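Local coordinates for protein SalCYP (Salinispora tropica, PDB 7ABA) that is a cytochrome P450 family protein of mostly helical fold that binds heme c, at residues Gly20-Phe25 with His48-Asp53; His100-Arg105 with Glu226-Pro231. All coordinates share one frame; numbering follows the deposited sequence.

In the fold
The two contacts follow one another along the chain, contact 1 being complete before contact 2 opens, and they do not touch: their centres lie about 38 Å apart and their nearest atoms about 24 Å. Contact 1 pairs strand 22-23 with strand 46-49 at one edge of the mixed beta-sheet. Contact 2 sets helix 97-107 against the hairpin of strands 226-227 and 230-231, which forms a separate small sheet, so no strand or helix is common to both. Each is centred about 24 Å from the middle of the chain. Contact 2 alone includes residues of the heme c pocket, His100 and Arg104; contact 1 belongs to the beta-rich part of the P450 fold.

Contact 1 (Gly20-Phe25 with His48-Asp53); sequences GDSVEF and HSSRGD
A parallel strand pairing at the edge of the mixed sheet joins Gly20-Phe25 to His48-Asp53, with Ser22 opposite His48 and Val23 opposite Ser49. Three backbone bonds carry it: His48 N to Asp21 O, Val23 N to His48 O (2.9 Å) and Ser50 N to Val23 O. The last donor stands 41° out of the Val23 carbonyl plane, where the strands give way to turns. On one face of the sheet, Ser22 OG and His48 ND1 are hydrogen-bonded at 3.2 Å, the hydroxyl lying in plane at the ring edge; both side chains extend anti to their backbone N (His48 chi1 -176°). Helix 31-41 links the two strands, making a beta-alpha-beta unit at the outermost strand of the sheet; Asp21 OD2 is hydrogen-bonded to His41 ND1 of that helix. At the end of the pairing, serine hydroxyls add to the backbone bonds. Ser49 OG donates to a lone pair of Phe25 O at 2.7 Å, tying the segments together just past the bridges; it also accepts from Arg51 N in an ST turn. Ser50 OG donates to the anti side of Glu24 OE1 at 2.6 Å and receives a water bond shared with Ser22 O. A second water links Glu24 OE2 to Gly52 N. The aliphatic part of Arg51 runs across the Glu24 side chain at about a right angle, Arg51 CB 3.9 Å from Glu24 OE2.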
loop_
_atom_site.group_PDB
_atom_site.type_symbol
_atom_site.label_atom_id
_atom_site.label_comp_id
_atom_site.label_asym_id
_atom_site.label_seq_id
_atom_site.Cartn_x
_atom_site.Cartn_y
_atom_site.Cartn_z
ATOM N N GLY B 20 -25.650 11.155 6.088
ATOM C CA GLY B 20 -25.040 10.751 4.836
ATOM C C GLY B 20 -25.958 9.882 3.999
ATOM O O GLY B 20 -26.903 9.263 4.489
ATOM N N ASP B 21 -25.675 9.847 2.699
ATOM C CA ASP B 21 -26.492 9.051 1.795
ATOM C C ASP B 21 -26.033 7.593 1.801
ATOM O O ASP B 21 -24.927 7.264 2.253
ATOM C CB ASP B 21 -26.438 9.619 0.374
ATOM C CG ASP B 21 -26.763 11.108 0.324
ATOM O OD1 ASP B 21 -27.401 11.622 1.270
ATOM O OD2 ASP B 21 -26.382 11.765 -0.669
ATOM N N SER B 22 -26.915 6.714 1.312
ATOM C CA SER B 22 -26.629 5.285 1.175
ATOM C C SER B 22 -26.702 4.914 -0.300
ATOM O O SER B 22 -27.781 4.956 -0.903
ATOM C CB SER B 22 -27.600 4.434 1.986
ATOM O OG SER B 22 -27.249 3.060 1.875
ATOM N N VAL B 23 -25.563 4.522 -0.866
ATOM C CA VAL B 23 -25.399 4.434 -2.311
ATOM C C VAL B 23 -24.833 3.069 -2.667
ATOM O O VAL B 23 -24.170 2.415 -1.860
ATOM C CB VAL B 23 -24.481 5.560 -2.846
ATOM C CG1 VAL B 23 -25.128 6.918 -2.628
ATOM C CG2 VAL B 23 -23.139 5.518 -2.160
ATOM N N GLU B 24 -25.101 2.644 -3.906
ATOM C CA GLU B 24 -24.581 1.379 -4.429
ATOM C C GLU B 24 -23.152 1.595 -4.930
ATOM O O GLU B 24 -22.868 1.628 -6.128
ATOM C CB GLU B 24 -25.482 0.843 -5.533
ATOM C CG GLU B 24 -26.763 0.195 -5.038
ATOM C CD GLU B 24 -26.528 -1.201 -4.483
ATOM O OE1 GLU B 24 -26.854 -1.436 -3.302
ATOM O OE2 GLU B 24 -26.011 -2.061 -5.229
ATOM N N PHE B 25 -22.241 1.731 -3.974
ATOM C CA PHE B 25 -20.862 2.102 -4.246
ATOM C C PHE B 25 -19.962 0.875 -4.264
ATOM O O PHE B 25 -19.940 0.098 -3.306
ATOM C CB PHE B 25 -20.359 3.096 -3.202
ATOM C CG PHE B 25 -18.906 3.429 -3.336
ATOM C CD1 PHE B 25 -18.448 4.193 -4.396
ATOM C CD2 PHE B 25 -17.997 2.984 -2.390
ATOM C CE1 PHE B 25 -17.104 4.510 -4.508
ATOM C CE2 PHE B 25 -16.652 3.288 -2.499
ATOM C CZ PHE B 25 -16.206 4.058 -3.552
ATOM N N HIS B 48 -22.389 5.639 3.355
ATOM C CA HIS B 48 -22.673 4.217 3.469
ATOM C C HIS B 48 -22.915 3.614 2.094
ATOM O O HIS B 48 -23.603 4.204 1.254
ATOM C CB HIS B 48 -23.895 3.970 4.355
ATOM C CG HIS B 48 -24.183 2.520 4.597
ATOM N ND1 HIS B 48 -25.212 1.851 3.968
ATOM C CD2 HIS B 48 -23.567 1.606 5.381
ATOM C CE1 HIS B 48 -25.228 0.593 4.370
ATOM N NE2 HIS B 48 -24.236 0.418 5.222
ATOM N N SER B 49 -22.357 2.434 1.875
ATOM C CA SER B 49 -22.592 1.689 0.652
ATOM C C SER B 49 -23.521 0.524 0.934
ATOM O O SER B 49 -23.255 -0.289 1.820
ATOM C CB SER B 49 -21.292 1.169 0.039
ATOM O OG SER B 49 -21.596 0.477 -1.163
ATOM N N SER B 50 -24.597 0.435 0.163
ATOM C CA SER B 50 -25.518 -0.684 0.254
ATOM C C SER B 50 -25.110 -1.848 -0.638
ATOM O O SER B 50 -25.806 -2.866 -0.662
ATOM C CB SER B 50 -26.929 -0.218 -0.116
ATOM O OG SER B 50 -26.944 0.342 -1.417
ATOM N N ARG B 51 -24.008 -1.726 -1.371
ATOM C CA ARG B 51 -23.646 -2.732 -2.360
ATOM C C ARG B 51 -23.074 -3.978 -1.694
ATOM O O ARG B 51 -22.265 -3.893 -0.766
ATOM C CB ARG B 51 -22.637 -2.152 -3.351
ATOM C CG ARG B 51 -22.191 -3.130 -4.412
ATOM C CD ARG B 51 -21.983 -2.456 -5.750
ATOM N NE ARG B 51 -21.119 -3.261 -6.607
ATOM C CZ ARG B 51 -21.096 -3.202 -7.933
ATOM N NH1 ARG B 51 -21.906 -2.377 -8.588
ATOM N NH2 ARG B 51 -20.264 -3.985 -8.608
ATOM N N GLY B 52 -23.509 -5.143 -2.176
ATOM C CA GLY B 52 -23.027 -6.395 -1.616
ATOM C C GLY B 52 -23.470 -6.534 -0.172
ATOM O O GLY B 52 -24.631 -6.281 0.173
ATOM N N ASP B 53 -22.536 -6.942 0.691
ATOM C CA ASP B 53 -22.821 -7.066 2.119
ATOM C C ASP B 53 -22.946 -5.714 2.812
ATOM O O ASP B 53 -23.376 -5.669 3.971
ATOM C CB ASP B 53 -21.721 -7.887 2.794
ATOM C CG ASP B 53 -21.638 -9.302 2.252
ATOM O OD1 ASP B 53 -22.690 -9.844 1.857
ATOM O OD2 ASP B 53 -20.525 -9.866 2.214
HETATM O O HOH W 1 -28.867 2.301 -2.072
HETATM O O HOH W 2 -25.700 -4.697 -4.367
#

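Contact 2 (His100-Arg105 with Glu226-Pro231). With HEC (heme c), chain D.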
loop_
_atom_site.group_PDB
_atom_site.type_symbol
_atom_site.label_atom_id
_atom_site.label_comp_id
_atom_site.label_asym_id
_atom_site.label_seq_id
_atom_site.Cartn_x
_atom_site.Cartn_y
_atom_site.Cartn_z
ATOM N N HIS B 100 -0.089 -9.110 18.716
ATOM C CA HIS B 100 0.371 -8.321 17.589
ATOM C C HIS B 100 1.652 -7.581 17.928
ATOM O O HIS B 100 2.584 -7.545 17.124
ATOM C CB HIS B 100 -0.702 -7.334 17.164
ATOM C CG HIS B 100 -0.250 -6.425 16.073
ATOM N ND1 HIS B 100 0.233 -5.157 16.313
ATOM C CD2 HIS B 100 -0.158 -6.622 14.736
ATOM C CE1 HIS B 100 0.575 -4.600 15.162
ATOM N NE2 HIS B 100 0.349 -5.468 14.192
ATOM N N ASN B 101 1.713 -6.981 19.118
ATOM C CA ASN B 101 2.913 -6.254 19.517
ATOM C C ASN B 101 4.115 -7.184 19.583
ATOM O O ASN B 101 5.236 -6.787 19.248
ATOM C CB ASN B 101 2.677 -5.566 20.864
ATOM C CG ASN B 101 3.846 -4.711 21.299
ATOM O OD1 ASN B 101 4.452 -4.952 22.338
ATOM N ND2 ASN B 101 4.175 -3.714 20.496
ATOM N N GLU B 102 3.904 -8.426 20.024
ATOM C CA GLU B 102 4.995 -9.397 20.054
ATOM C C GLU B 102 5.522 -9.669 18.653
ATOM O O GLU B 102 6.738 -9.677 18.428
ATOM C CB GLU B 102 4.530 -10.696 20.706
ATOM C CG GLU B 102 4.785 -10.778 22.190
ATOM C CD GLU B 102 4.634 -12.196 22.694
ATOM O OE1 GLU B 102 3.521 -12.745 22.579
ATOM O OE2 GLU B 102 5.633 -12.774 23.169
ATOM N N TRP B 103 4.622 -9.895 17.693
ATOM C CA TRP B 103 5.056 -10.106 16.314
ATOM C C TRP B 103 5.851 -8.913 15.798
ATOM O O TRP B 103 6.881 -9.084 15.145
ATOM C CB TRP B 103 3.857 -10.362 15.400
ATOM C CG TRP B 103 3.329 -11.754 15.450
ATOM C CD1 TRP B 103 2.189 -12.178 16.060
ATOM C CD2 TRP B 103 3.923 -12.918 14.850
ATOM N NE1 TRP B 103 2.036 -13.538 15.890
ATOM C CE2 TRP B 103 3.088 -14.014 15.150
ATOM C CE3 TRP B 103 5.081 -13.138 14.097
ATOM C CZ2 TRP B 103 3.372 -15.316 14.716
ATOM C CZ3 TRP B 103 5.361 -14.435 13.667
ATOM C CH2 TRP B 103 4.508 -15.503 13.983
ATOM N N ARG B 104 5.387 -7.697 16.082
ATOM C CA ARG B 104 6.098 -6.508 15.622
ATOM C C ARG B 104 7.456 -6.379 16.308
ATOM O O ARG B 104 8.442 -5.986 15.670
ATOM C CB ARG B 104 5.238 -5.265 15.859
ATOM C CG ARG B 104 3.947 -5.195 15.013
ATOM C CD ARG B 104 4.201 -5.092 13.505
ATOM N NE ARG B 104 4.962 -3.892 13.143
ATOM C CZ ARG B 104 4.503 -2.857 12.434
ATOM N NH1 ARG B 104 3.261 -2.826 11.964
ATOM N NH2 ARG B 104 5.309 -1.829 12.186
ATOM N N ARG B 105 7.543 -6.743 17.593
ATOM C CA ARG B 105 8.846 -6.774 18.252
ATOM C C ARG B 105 9.801 -7.747 17.572
ATOM O O ARG B 105 10.981 -7.432 17.378
ATOM C CB ARG B 105 8.698 -7.161 19.716
ATOM C CG ARG B 105 8.136 -6.108 20.619
ATOM C CD ARG B 105 8.076 -6.679 22.017
ATOM N NE ARG B 105 7.568 -5.726 22.985
ATOM C CZ ARG B 105 7.218 -6.048 24.224
ATOM N NH1 ARG B 105 7.318 -7.303 24.646
ATOM N NH2 ARG B 105 6.761 -5.114 25.040
ATOM N N GLU B 226 9.493 -17.000 20.055
ATOM C CA GLU B 226 8.303 -17.314 20.830
ATOM C C GLU B 226 7.266 -16.215 20.650
ATOM O O GLU B 226 7.607 -15.027 20.572
ATOM C CB GLU B 226 8.631 -17.477 22.311
ATOM C CG GLU B 226 9.425 -18.721 22.597
ATOM C CD GLU B 226 9.529 -19.005 24.077
ATOM O OE1 GLU B 226 9.255 -18.081 24.873
ATOM O OE2 GLU B 226 9.874 -20.146 24.441
ATOM N N ILE B 227 6.007 -16.628 20.538
ATOM C CA ILE B 227 4.855 -15.736 20.556
ATOM C C ILE B 227 3.864 -16.328 21.541
ATOM O O ILE B 227 3.539 -17.516 21.455
ATOM C CB ILE B 227 4.192 -15.594 19.174
ATOM C CG1 ILE B 227 5.156 -14.976 18.156
ATOM C CG2 ILE B 227 2.899 -14.783 19.297
ATOM C CD1 ILE B 227 5.413 -13.485 18.351
ATOM N N ASP B 228 3.380 -15.508 22.468
ATOM C CA ASP B 228 2.417 -15.974 23.461
ATOM C C ASP B 228 3.000 -17.110 24.292
ATOM O O ASP B 228 2.282 -18.022 24.709
ATOM C CB ASP B 228 1.103 -16.419 22.805
ATOM C CG ASP B 228 0.306 -15.261 22.231
ATOM O OD1 ASP B 228 0.354 -14.154 22.811
ATOM O OD2 ASP B 228 -0.380 -15.463 21.207
ATOM N N GLY B 229 4.315 -17.073 24.509
ATOM C CA GLY B 229 4.988 -18.012 25.379
ATOM C C GLY B 229 5.335 -19.351 24.763
ATOM O O GLY B 229 5.969 -20.169 25.443
ATOM N N THR B 230 4.944 -19.613 23.522
ATOM C CA THR B 230 5.251 -20.877 22.871
ATOM C C THR B 230 5.924 -20.626 21.535
ATOM O O THR B 230 5.813 -19.534 20.964
ATOM C CB THR B 230 3.994 -21.739 22.658
ATOM O OG1 THR B 230 3.091 -21.082 21.758
ATOM C CG2 THR B 230 3.301 -22.008 23.990
ATOM N N PRO B 231 6.638 -21.623 21.010
ATOM C CA PRO B 231 7.324 -21.442 19.728
ATOM C C PRO B 231 6.350 -21.088 18.617
ATOM O O PRO B 231 5.191 -21.513 18.613
ATOM C CB PRO B 231 7.976 -22.809 19.481
ATOM C CG PRO B 231 8.097 -23.418 20.841
ATOM C CD PRO B 231 6.897 -22.953 21.586
HETATM FE FE HEC D . 3.008 -1.803 3.847
HETATM C CHA HEC D . 0.824 -2.535 6.407
HETATM C CHB HEC D . 0.991 0.818 2.929
HETATM C CHC HEC D . 5.220 -1.018 1.382
HETATM C CHD HEC D . 4.854 -4.636 4.556
HETATM N NA HEC D . 1.224 -1.032 4.508
HETATM C C1A HEC D . 0.526 -1.446 5.632
HETATM C C2A HEC D . -0.576 -0.529 5.849
HETATM C C3A HEC D . -0.522 0.405 4.890
HETATM C C4A HEC D . 0.608 0.108 4.033
HETATM C CMA HEC D . -1.505 1.591 4.708
HETATM C CAA HEC D . -1.616 -0.619 6.999
HETATM C CBA HEC D . -2.780 -1.539 6.615
HETATM C CGA HEC D . -3.804 -1.656 7.722
HETATM O O1A HEC D . -4.733 -2.512 7.595
HETATM O O2A HEC D . -3.703 -0.914 8.732
HETATM N NB HEC D . 3.064 -0.402 2.408
HETATM C C1B HEC D . 2.153 0.616 2.213
HETATM C C2B HEC D . 2.605 1.427 1.105
HETATM C C3B HEC D . 3.789 0.919 0.704
HETATM C C4B HEC D . 4.090 -0.243 1.502
HETATM C CMB HEC D . 1.831 2.657 0.580
HETATM C CAB HEC D . 4.719 1.343 -0.439
HETATM C CBB HEC D . 4.846 2.849 -0.643
HETATM N NC HEC D . 4.706 -2.703 3.086
HETATM C C1C HEC D . 5.515 -2.132 2.128
HETATM C C2C HEC D . 6.685 -2.962 1.979
HETATM C C3C HEC D . 6.611 -3.951 2.886
HETATM C C4C HEC D . 5.348 -3.812 3.579
HETATM C CMC HEC D . 7.849 -2.618 1.032
HETATM C CAC HEC D . 7.636 -5.073 3.138
HETATM C CBC HEC D . 9.039 -4.477 3.341
HETATM N ND HEC D . 2.866 -3.317 5.249
HETATM C C1D HEC D . 3.745 -4.394 5.327
HETATM C C2D HEC D . 3.297 -5.274 6.382
HETATM C C3D HEC D . 2.047 -4.622 6.957
HETATM C C4D HEC D . 1.856 -3.415 6.197
HETATM C CMD HEC D . 3.955 -6.587 6.822
HETATM C CAD HEC D . 1.160 -5.124 8.115
HETATM C CBD HEC D . 1.729 -4.562 9.408
HETATM C CGD HEC D . 0.852 -4.931 10.590
HETATM O O1D HEC D . 1.280 -4.715 11.754
HETATM O O2D HEC D . -0.276 -5.425 10.355
#
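Ile227, Glu102 and Trp103 bury most of the surface in this contact between helix 97-107 and a beta-hairpin. Ile227 points from the first hairpin strand toward the helix and lays its ethyl branch over one face of the Trp103 indole. Ile227 CD1 sits 3.9 Å from the centroid of the Trp103 five-membered ring, only 9° off its normal, a CH-pi contact, while Ile227 CG1 is 3.8 Å from Trp103 CE2. The other branch, Ile227 CG2, comes within 3.7 Å of Trp103 NE1. With CG1 anti to the carbonyl carbon (chi1 -62°) and a further bend at chi2, Ile227 CD1 reaches the helix backbone at Trp103 N and lies 3.8 Å from Glu102 CB.

Glu102 reaches past this apolar patch, extended beyond CG, and grips the turn: Asp228 N donates to the syn side of Glu102 OE1 at 2.8 Å, 20° out of the carboxylate plane. The bond brings two acidic groups together, Glu102 OE1 and Asp228 OD1 being 3.5 Å apart. Basic neighbours probably ease this closeness, since Arg106 forms a salt bridge with Glu102 OE2 and Arg98 one with Asp228 OD1, which is also hydrogen-bonded to Thr99 OG1.

Two other side chains of the same helical segment, His100 and Arg104, extend to heme c. His100 NE2 and Arg104 NH1 each donate to O1D of heme c at 2.7 Å, and Arg104 NH1 is also hydrogen-bonded to Gln353 O. The hairpin turns through a type I' beta turn from Ile227 to Thr230, and the helix it packs on supplies a histidine and an arginine to a heme propionate, an arrangement familiar from the C-helix of cytochromes P450.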